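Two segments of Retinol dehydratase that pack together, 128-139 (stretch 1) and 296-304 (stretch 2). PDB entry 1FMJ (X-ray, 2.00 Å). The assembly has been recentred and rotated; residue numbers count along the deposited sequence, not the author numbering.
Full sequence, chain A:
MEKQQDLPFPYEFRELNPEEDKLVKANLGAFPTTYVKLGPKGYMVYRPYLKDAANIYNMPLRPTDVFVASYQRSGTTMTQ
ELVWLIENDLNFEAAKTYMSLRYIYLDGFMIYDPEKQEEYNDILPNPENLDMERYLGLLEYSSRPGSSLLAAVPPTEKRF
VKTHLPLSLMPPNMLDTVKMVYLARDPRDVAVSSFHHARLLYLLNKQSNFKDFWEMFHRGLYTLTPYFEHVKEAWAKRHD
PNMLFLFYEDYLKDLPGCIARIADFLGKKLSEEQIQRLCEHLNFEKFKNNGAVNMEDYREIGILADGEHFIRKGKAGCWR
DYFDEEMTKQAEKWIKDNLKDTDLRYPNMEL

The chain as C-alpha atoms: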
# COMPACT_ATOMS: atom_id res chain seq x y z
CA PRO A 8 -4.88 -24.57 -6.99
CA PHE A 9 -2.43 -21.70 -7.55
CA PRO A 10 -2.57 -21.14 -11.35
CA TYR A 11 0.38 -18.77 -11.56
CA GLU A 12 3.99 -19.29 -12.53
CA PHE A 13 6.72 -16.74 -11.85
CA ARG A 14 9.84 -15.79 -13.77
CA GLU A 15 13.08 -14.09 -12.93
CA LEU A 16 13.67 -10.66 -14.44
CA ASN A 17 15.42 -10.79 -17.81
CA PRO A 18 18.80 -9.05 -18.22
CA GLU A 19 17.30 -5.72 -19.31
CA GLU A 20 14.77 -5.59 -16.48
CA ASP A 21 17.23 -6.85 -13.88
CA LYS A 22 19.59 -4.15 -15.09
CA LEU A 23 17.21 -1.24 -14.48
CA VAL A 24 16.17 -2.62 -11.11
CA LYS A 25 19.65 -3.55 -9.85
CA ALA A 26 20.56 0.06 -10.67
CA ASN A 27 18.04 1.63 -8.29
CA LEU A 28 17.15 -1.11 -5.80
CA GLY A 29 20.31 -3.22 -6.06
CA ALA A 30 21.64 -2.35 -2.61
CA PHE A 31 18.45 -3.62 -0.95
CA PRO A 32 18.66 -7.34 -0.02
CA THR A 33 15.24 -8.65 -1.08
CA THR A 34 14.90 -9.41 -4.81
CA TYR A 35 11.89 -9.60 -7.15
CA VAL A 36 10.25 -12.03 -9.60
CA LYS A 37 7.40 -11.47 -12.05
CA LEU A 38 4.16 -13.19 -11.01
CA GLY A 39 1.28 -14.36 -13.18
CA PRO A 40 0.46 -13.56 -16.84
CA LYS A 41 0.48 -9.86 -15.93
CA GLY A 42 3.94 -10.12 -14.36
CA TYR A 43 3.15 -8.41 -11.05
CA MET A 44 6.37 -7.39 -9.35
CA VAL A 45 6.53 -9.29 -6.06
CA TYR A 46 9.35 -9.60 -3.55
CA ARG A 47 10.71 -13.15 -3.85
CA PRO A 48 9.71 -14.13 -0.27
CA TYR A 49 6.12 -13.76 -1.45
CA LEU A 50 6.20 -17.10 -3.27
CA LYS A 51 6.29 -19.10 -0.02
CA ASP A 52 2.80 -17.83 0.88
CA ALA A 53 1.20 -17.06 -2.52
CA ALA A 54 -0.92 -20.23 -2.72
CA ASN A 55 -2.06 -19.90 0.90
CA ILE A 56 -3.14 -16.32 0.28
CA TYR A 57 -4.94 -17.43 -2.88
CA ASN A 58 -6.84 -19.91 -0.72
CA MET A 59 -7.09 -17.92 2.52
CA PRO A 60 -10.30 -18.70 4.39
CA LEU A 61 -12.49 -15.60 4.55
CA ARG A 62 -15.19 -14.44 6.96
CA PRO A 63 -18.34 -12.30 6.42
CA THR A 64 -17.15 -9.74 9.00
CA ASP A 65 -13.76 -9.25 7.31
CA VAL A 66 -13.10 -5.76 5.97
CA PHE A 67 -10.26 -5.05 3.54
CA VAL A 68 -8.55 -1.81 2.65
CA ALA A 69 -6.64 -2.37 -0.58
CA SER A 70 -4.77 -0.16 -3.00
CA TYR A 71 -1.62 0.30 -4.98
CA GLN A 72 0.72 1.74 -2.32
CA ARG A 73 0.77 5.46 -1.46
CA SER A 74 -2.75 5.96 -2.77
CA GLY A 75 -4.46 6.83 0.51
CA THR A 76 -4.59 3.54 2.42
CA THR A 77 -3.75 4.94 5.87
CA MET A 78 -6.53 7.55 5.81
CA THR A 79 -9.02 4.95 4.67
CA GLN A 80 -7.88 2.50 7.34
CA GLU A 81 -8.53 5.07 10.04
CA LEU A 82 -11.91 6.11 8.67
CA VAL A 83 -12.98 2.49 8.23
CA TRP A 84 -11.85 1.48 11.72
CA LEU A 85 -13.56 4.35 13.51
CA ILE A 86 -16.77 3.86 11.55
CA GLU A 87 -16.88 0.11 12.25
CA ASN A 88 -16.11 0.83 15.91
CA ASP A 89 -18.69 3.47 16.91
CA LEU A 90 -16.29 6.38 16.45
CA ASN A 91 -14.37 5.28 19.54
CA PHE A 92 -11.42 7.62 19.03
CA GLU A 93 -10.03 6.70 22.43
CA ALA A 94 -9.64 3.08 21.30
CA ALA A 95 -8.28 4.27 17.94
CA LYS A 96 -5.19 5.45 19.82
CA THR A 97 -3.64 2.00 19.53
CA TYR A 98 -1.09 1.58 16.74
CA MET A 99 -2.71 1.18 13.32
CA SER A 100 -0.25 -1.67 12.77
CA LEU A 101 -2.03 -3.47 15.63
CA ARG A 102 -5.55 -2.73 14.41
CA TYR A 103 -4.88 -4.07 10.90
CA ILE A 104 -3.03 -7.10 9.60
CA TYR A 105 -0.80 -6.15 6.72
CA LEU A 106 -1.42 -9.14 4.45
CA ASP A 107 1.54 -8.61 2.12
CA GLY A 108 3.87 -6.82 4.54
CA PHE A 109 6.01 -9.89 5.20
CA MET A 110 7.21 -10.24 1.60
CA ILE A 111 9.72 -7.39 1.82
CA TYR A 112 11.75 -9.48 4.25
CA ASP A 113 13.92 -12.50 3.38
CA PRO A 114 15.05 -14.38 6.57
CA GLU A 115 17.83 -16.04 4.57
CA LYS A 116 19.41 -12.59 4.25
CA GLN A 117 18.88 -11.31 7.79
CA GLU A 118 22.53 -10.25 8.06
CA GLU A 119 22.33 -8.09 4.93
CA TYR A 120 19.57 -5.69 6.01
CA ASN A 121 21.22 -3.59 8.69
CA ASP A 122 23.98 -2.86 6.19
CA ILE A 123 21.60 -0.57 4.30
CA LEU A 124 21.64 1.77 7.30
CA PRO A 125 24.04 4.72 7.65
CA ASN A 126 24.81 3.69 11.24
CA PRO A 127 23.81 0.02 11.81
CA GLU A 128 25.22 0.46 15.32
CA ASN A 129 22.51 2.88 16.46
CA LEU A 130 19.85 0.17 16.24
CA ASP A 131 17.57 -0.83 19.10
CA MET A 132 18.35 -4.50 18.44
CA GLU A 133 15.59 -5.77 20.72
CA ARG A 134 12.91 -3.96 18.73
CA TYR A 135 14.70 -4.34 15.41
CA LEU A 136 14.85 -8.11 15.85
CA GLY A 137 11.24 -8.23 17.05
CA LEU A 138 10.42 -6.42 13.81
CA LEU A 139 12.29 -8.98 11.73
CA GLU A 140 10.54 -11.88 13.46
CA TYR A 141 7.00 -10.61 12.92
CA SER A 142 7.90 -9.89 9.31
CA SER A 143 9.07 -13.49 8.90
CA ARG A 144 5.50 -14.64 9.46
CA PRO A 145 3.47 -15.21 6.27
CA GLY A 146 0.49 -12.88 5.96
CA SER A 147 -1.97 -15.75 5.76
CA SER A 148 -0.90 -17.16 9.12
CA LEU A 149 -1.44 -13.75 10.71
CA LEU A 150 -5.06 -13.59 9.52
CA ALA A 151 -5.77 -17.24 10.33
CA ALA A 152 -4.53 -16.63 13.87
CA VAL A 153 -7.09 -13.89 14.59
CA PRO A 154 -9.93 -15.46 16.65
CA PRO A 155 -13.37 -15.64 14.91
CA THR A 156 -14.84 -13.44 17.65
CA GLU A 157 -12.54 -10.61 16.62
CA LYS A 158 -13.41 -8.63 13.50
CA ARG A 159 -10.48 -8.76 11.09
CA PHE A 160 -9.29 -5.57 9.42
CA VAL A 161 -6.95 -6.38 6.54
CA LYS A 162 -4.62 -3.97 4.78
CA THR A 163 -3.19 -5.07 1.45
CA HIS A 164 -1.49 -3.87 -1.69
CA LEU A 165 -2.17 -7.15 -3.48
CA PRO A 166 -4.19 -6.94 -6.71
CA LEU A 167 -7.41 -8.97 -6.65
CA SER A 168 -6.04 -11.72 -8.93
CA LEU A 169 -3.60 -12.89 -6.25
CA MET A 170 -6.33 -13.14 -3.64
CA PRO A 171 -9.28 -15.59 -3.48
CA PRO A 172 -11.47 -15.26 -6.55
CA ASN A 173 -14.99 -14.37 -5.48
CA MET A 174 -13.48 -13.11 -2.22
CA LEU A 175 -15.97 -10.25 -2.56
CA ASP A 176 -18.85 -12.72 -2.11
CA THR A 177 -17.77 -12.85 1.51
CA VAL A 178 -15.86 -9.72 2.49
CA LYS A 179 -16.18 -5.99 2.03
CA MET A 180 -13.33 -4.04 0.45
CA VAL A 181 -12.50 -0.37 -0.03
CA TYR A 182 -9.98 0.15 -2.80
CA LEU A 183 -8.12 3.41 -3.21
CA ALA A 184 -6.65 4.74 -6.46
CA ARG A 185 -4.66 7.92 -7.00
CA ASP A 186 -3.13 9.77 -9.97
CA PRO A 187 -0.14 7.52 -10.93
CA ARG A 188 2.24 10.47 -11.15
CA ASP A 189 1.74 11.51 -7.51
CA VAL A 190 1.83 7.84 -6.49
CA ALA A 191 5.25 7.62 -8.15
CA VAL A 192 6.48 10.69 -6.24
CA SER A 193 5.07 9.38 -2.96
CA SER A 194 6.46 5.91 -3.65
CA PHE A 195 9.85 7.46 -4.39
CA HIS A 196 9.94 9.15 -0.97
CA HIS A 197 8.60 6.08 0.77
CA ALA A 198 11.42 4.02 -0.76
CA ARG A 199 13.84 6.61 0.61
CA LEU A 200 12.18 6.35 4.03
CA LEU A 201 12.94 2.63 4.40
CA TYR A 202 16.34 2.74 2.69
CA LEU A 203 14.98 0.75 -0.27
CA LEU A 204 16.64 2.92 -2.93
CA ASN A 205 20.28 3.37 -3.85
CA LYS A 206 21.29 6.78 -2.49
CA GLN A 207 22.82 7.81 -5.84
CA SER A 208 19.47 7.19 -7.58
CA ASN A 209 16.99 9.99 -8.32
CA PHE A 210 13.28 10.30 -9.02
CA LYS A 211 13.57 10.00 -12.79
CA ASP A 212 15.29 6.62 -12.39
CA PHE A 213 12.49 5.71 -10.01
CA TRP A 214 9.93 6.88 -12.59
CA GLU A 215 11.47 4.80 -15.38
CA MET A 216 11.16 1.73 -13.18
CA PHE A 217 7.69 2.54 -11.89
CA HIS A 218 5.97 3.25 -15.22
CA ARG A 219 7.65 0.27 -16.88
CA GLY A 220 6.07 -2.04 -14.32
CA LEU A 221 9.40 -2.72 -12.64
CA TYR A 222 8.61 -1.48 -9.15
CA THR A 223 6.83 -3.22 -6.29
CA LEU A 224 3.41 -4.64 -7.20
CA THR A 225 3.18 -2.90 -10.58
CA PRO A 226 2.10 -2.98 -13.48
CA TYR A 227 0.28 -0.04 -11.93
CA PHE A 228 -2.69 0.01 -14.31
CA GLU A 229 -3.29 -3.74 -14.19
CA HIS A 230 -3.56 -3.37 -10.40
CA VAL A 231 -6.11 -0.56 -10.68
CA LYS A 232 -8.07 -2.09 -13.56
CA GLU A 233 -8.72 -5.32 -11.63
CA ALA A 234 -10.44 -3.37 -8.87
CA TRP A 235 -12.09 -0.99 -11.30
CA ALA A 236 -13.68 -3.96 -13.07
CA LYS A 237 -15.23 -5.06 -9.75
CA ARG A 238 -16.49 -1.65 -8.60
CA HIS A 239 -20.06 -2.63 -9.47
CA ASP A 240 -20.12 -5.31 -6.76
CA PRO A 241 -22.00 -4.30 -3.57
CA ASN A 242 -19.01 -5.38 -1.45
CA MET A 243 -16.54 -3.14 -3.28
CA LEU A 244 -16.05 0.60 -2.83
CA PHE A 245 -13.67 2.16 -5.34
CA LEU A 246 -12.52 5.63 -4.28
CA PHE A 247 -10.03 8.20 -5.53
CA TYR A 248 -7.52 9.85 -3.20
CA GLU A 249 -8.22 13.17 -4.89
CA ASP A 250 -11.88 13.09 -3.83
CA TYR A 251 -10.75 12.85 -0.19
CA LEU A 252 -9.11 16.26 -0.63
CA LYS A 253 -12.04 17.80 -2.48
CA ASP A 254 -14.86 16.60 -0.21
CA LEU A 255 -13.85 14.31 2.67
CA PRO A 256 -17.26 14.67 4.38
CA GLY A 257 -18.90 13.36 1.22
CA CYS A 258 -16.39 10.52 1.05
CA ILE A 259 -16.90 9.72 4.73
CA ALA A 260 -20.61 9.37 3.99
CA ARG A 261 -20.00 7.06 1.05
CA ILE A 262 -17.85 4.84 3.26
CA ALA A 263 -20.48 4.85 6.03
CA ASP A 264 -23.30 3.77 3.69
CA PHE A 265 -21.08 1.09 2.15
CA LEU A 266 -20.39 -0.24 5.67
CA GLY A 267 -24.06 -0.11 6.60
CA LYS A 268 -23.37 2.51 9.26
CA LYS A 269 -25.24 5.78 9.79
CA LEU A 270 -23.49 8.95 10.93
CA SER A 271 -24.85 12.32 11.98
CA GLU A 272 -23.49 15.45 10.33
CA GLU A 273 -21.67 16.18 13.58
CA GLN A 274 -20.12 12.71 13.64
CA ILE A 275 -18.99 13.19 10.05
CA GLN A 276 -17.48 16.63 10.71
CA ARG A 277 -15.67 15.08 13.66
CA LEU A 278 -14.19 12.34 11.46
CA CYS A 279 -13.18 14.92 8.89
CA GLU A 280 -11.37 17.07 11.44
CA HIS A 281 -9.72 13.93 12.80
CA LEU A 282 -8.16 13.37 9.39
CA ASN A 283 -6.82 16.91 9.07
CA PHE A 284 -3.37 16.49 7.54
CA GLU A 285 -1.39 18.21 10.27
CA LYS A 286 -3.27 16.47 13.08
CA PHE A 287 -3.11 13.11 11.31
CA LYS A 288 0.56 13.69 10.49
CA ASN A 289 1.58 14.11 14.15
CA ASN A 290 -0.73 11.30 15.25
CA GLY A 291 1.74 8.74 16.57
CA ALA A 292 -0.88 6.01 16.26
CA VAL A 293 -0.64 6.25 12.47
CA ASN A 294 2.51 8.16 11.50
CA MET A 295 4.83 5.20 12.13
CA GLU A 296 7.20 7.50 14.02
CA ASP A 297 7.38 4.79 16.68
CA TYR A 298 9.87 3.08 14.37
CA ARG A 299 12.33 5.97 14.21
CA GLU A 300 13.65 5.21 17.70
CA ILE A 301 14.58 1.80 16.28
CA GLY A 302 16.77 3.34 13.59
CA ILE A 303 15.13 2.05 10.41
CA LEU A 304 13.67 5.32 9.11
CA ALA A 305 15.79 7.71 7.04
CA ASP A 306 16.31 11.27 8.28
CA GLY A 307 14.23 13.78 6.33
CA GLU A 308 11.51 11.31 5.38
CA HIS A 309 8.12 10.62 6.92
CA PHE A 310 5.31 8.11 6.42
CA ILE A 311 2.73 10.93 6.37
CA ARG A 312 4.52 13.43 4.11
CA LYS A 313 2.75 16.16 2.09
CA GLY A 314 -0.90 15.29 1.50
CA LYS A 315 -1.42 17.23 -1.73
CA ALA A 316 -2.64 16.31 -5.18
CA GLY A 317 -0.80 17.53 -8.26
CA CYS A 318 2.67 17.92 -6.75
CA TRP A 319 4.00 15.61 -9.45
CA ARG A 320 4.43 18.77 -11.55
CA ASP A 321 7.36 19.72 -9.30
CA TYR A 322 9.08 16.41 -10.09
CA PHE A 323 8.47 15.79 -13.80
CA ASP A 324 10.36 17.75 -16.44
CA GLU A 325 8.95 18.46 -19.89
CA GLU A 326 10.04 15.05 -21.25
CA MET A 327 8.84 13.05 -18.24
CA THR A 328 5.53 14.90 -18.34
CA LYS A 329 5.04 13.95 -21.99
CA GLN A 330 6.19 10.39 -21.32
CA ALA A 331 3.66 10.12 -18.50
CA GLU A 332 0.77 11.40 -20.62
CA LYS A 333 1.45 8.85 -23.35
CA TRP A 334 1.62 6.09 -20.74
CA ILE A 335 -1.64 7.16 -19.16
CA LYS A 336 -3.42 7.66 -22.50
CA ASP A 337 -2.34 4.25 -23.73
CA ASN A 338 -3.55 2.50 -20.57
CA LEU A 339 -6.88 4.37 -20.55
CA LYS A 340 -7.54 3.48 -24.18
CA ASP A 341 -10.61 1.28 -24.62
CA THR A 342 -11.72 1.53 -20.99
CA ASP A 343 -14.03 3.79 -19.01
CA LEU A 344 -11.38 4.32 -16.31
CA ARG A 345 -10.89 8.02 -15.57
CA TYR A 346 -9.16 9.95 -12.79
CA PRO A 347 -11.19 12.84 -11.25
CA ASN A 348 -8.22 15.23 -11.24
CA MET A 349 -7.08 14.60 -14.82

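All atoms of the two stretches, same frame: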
# COMPACT_ATOMS: atom_id res chain seq x y z
N GLU A 128 24.92 0.56 13.90
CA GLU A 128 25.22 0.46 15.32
C GLU A 128 24.20 1.16 16.21
O GLU A 128 24.06 0.81 17.38
CB GLU A 128 26.63 1.00 15.59
N ASN A 129 23.50 2.15 15.67
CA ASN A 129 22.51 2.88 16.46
C ASN A 129 21.13 2.22 16.43
O ASN A 129 20.11 2.90 16.56
CB ASN A 129 22.41 4.33 15.97
N LEU A 130 21.11 0.90 16.27
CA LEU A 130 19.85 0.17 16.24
C LEU A 130 19.42 -0.30 17.62
O LEU A 130 20.26 -0.62 18.47
CB LEU A 130 19.97 -1.06 15.32
CG LEU A 130 19.97 -0.85 13.81
CD1 LEU A 130 20.34 -2.16 13.13
CD2 LEU A 130 18.59 -0.38 13.36
N ASP A 131 18.11 -0.34 17.85
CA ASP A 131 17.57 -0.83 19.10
C ASP A 131 17.33 -2.30 18.77
O ASP A 131 16.20 -2.71 18.47
CB ASP A 131 16.25 -0.14 19.42
CG ASP A 131 15.63 -0.64 20.71
OD1 ASP A 131 15.64 -1.87 20.94
OD2 ASP A 131 15.13 0.19 21.49
N MET A 132 18.41 -3.08 18.80
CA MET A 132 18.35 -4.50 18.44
C MET A 132 17.15 -5.28 18.94
O MET A 132 16.58 -6.07 18.19
CB MET A 132 19.63 -5.22 18.88
CG MET A 132 20.84 -4.93 18.00
SD MET A 132 20.52 -5.00 16.21
CE MET A 132 20.43 -6.75 15.91
N GLU A 133 16.74 -5.06 20.18
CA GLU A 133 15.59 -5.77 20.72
C GLU A 133 14.35 -5.53 19.86
O GLU A 133 13.65 -6.47 19.48
CB GLU A 133 15.32 -5.32 22.16
CG GLU A 133 14.17 -6.07 22.82
CD GLU A 133 13.79 -5.50 24.19
OE1 GLU A 133 12.91 -6.10 24.85
OE2 GLU A 133 14.36 -4.46 24.59
N ARG A 134 14.07 -4.27 19.54
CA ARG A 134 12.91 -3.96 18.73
C ARG A 134 13.14 -4.32 17.27
O ARG A 134 12.26 -4.85 16.60
CB ARG A 134 12.57 -2.47 18.84
CG ARG A 134 12.25 -2.01 20.25
CD ARG A 134 11.79 -0.57 20.22
NE ARG A 134 10.56 -0.42 19.46
CZ ARG A 134 10.07 0.75 19.04
NH1 ARG A 134 10.72 1.88 19.31
NH2 ARG A 134 8.93 0.79 18.35
N TYR A 135 14.35 -4.04 16.79
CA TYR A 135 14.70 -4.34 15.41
C TYR A 135 14.49 -5.82 15.11
O TYR A 135 13.89 -6.17 14.09
CB TYR A 135 16.16 -3.97 15.16
CG TYR A 135 16.66 -4.29 13.77
CD1 TYR A 135 16.19 -3.58 12.67
CD2 TYR A 135 17.59 -5.29 13.56
CE1 TYR A 135 16.64 -3.87 11.39
CE2 TYR A 135 18.06 -5.59 12.29
CZ TYR A 135 17.58 -4.87 11.21
OH TYR A 135 18.04 -5.15 9.95
N LEU A 136 14.98 -6.67 16.00
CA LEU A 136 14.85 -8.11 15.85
C LEU A 136 13.39 -8.56 15.99
O LEU A 136 12.97 -9.50 15.33
CB LEU A 136 15.72 -8.83 16.88
CG LEU A 136 17.22 -8.57 16.75
CD1 LEU A 136 17.95 -9.22 17.91
CD2 LEU A 136 17.72 -9.11 15.42
N GLY A 137 12.65 -7.89 16.87
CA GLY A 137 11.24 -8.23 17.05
C GLY A 137 10.51 -7.90 15.76
O GLY A 137 9.55 -8.55 15.38
N LEU A 138 11.00 -6.87 15.07
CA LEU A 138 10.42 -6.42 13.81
C LEU A 138 10.70 -7.47 12.73
O LEU A 138 9.82 -7.82 11.93
CB LEU A 138 11.04 -5.08 13.41
CG LEU A 138 10.19 -4.04 12.69
CD1 LEU A 138 8.75 -4.07 13.21
CD2 LEU A 138 10.83 -2.67 12.93
N LEU A 139 11.92 -7.97 12.70
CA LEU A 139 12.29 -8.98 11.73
C LEU A 139 11.52 -10.28 11.93
O LEU A 139 11.15 -10.94 10.97
CB LEU A 139 13.80 -9.28 11.80
CG LEU A 139 14.73 -8.10 11.50
CD1 LEU A 139 16.16 -8.60 11.41
CD2 LEU A 139 14.33 -7.44 10.21
N GLU A 296 6.02 6.89 13.42
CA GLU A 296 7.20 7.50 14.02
C GLU A 296 7.75 6.67 15.17
O GLU A 296 8.85 6.92 15.65
CB GLU A 296 6.88 8.93 14.50
CG GLU A 296 6.83 9.95 13.37
CD GLU A 296 8.18 10.12 12.69
OE1 GLU A 296 8.19 10.39 11.47
OE2 GLU A 296 9.22 9.98 13.36
N ASP A 297 6.98 5.68 15.60
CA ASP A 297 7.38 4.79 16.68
C ASP A 297 8.57 3.93 16.23
O ASP A 297 9.28 3.36 17.05
CB ASP A 297 6.21 3.89 17.09
CG ASP A 297 5.38 3.42 15.90
OD1 ASP A 297 4.91 4.29 15.13
OD2 ASP A 297 5.18 2.20 15.73
N TYR A 298 8.77 3.86 14.92
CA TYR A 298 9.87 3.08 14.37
C TYR A 298 11.18 3.87 14.26
O TYR A 298 12.25 3.29 14.11
CB TYR A 298 9.51 2.52 12.99
CG TYR A 298 8.50 1.40 13.02
CD1 TYR A 298 8.70 0.28 13.82
CD2 TYR A 298 7.36 1.44 12.21
CE1 TYR A 298 7.79 -0.78 13.82
CE2 TYR A 298 6.45 0.38 12.20
CZ TYR A 298 6.67 -0.72 13.01
OH TYR A 298 5.78 -1.77 13.01
N ARG A 299 11.10 5.20 14.33
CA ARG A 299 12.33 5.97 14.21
C ARG A 299 13.31 5.70 15.34
O ARG A 299 14.52 5.68 15.13
CB ARG A 299 12.03 7.47 14.12
CG ARG A 299 13.22 8.29 13.63
CD ARG A 299 12.83 9.71 13.29
NE ARG A 299 11.82 9.75 12.23
CZ ARG A 299 12.09 9.74 10.93
NH1 ARG A 299 13.34 9.68 10.50
NH2 ARG A 299 11.09 9.80 10.06
N GLU A 300 12.79 5.49 16.55
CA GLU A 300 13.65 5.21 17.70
C GLU A 300 14.44 3.93 17.46
O GLU A 300 15.52 3.75 18.02
CB GLU A 300 12.80 5.07 18.98
CG GLU A 300 13.60 4.79 20.25
CD GLU A 300 14.04 3.34 20.38
OE1 GLU A 300 13.15 2.46 20.34
OE2 GLU A 300 15.25 3.07 20.53
N ILE A 301 13.91 3.06 16.61
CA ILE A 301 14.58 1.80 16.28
C ILE A 301 15.80 2.06 15.39
O ILE A 301 16.83 1.40 15.54
CB ILE A 301 13.62 0.82 15.57
CG1 ILE A 301 12.44 0.48 16.49
CG2 ILE A 301 14.36 -0.45 15.16
CD1 ILE A 301 11.41 -0.44 15.87
N GLY A 302 15.67 3.01 14.48
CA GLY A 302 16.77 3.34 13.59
C GLY A 302 16.59 2.94 12.14
O GLY A 302 17.53 3.04 11.34
N ILE A 303 15.39 2.49 11.78
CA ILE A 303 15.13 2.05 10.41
C ILE A 303 14.44 3.06 9.49
O ILE A 303 14.04 2.70 8.38
CB ILE A 303 14.30 0.76 10.39
CG1 ILE A 303 12.97 0.99 11.10
CG2 ILE A 303 15.09 -0.37 11.01
CD1 ILE A 303 11.94 -0.09 10.83
N LEU A 304 14.28 4.29 9.94
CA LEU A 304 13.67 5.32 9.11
C LEU A 304 14.76 6.32 8.75
O LEU A 304 15.54 6.72 9.60
CB LEU A 304 12.55 6.04 9.85
CG LEU A 304 11.33 5.25 10.33
CD1 LEU A 304 10.31 6.24 10.85
CD2 LEU A 304 10.76 4.41 9.20

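No two residues in contact are closer than 160 apart in sequence, yet the two stretches bury 548 Å² between them, counting both sides. Polar bonds gather at the start of the helix that begins at Met 132, and apolar contacts continue along its first turns.

One hydrogen bond joins backbone to backbone. Asp 131 N donates to Ile 301 O (3.2 Å), and the same carbonyl oxygen receives a CA-H...O contact from Leu 130 CA at 3.3 Å. Asp 131 is the N-cap of the helix: its OD1 accepts from Arg 134 N (3.2 Å), a backbone amide in the first turn, where no preceding turn supplies a regular helical partner. Aspartate suits this position because its short side chain can fold back to that amide while its own backbone N remains free to reach across. Opposite Leu 130 sits Gly 302, with phi/psi of 109/9. A CB here would press against the carbonyl oxygen of the preceding residue and would lie 3.2 Å from both Asn 129 O and Leu 130 CD2, so glycine fits both the turn and the close approach.

Arg 134 makes the charged contacts. Its CB points toward stretch 2, and its long side chain carries the guanidinium to two acceptors near the plane of the group. NH1 forms a salt bridge with Glu 300 OE1 at 2.7 Å. NH2 donates to the carbonyl Asp 297 O at 2.9 Å, and NH1 adds a weak bond to that same Asp 297 O at 3.1 Å. Ile 301 CG1 packs over one face of the guanidinium, 3.5 Å from Arg 134 CZ, leaving the edge available for hydrogen bonding. Glu 300 also brings OE2 within 3.0 Å of Asp 131 OD2. These are two acceptors of like charge, and the nearby arginine can offset their repulsion.

The apolar contacts center on Ile 301 and Ile 303, both buried. Ile 301, which has the largest area covered by the partner stretch, extends CD1 to 3.7 Å from Leu 138 CD2, while its CG2 lies 4.0 Å from Tyr 135 CB. Ile 303 places CD1 3.5 Å from Leu 138 CD2 and CG2 3.8 Å from Tyr 135 CD1, at the edge of the tyrosine ring. Each branched isoleucine thus touches Tyr 135 with one methyl and Leu 138, three residues on, with another. Leu 138, one turn beyond Arg 134, also points its CB toward stretch 2; its CD1 meets Tyr 298 CE1 at 3.5 Å, so its forked end touches three side chains.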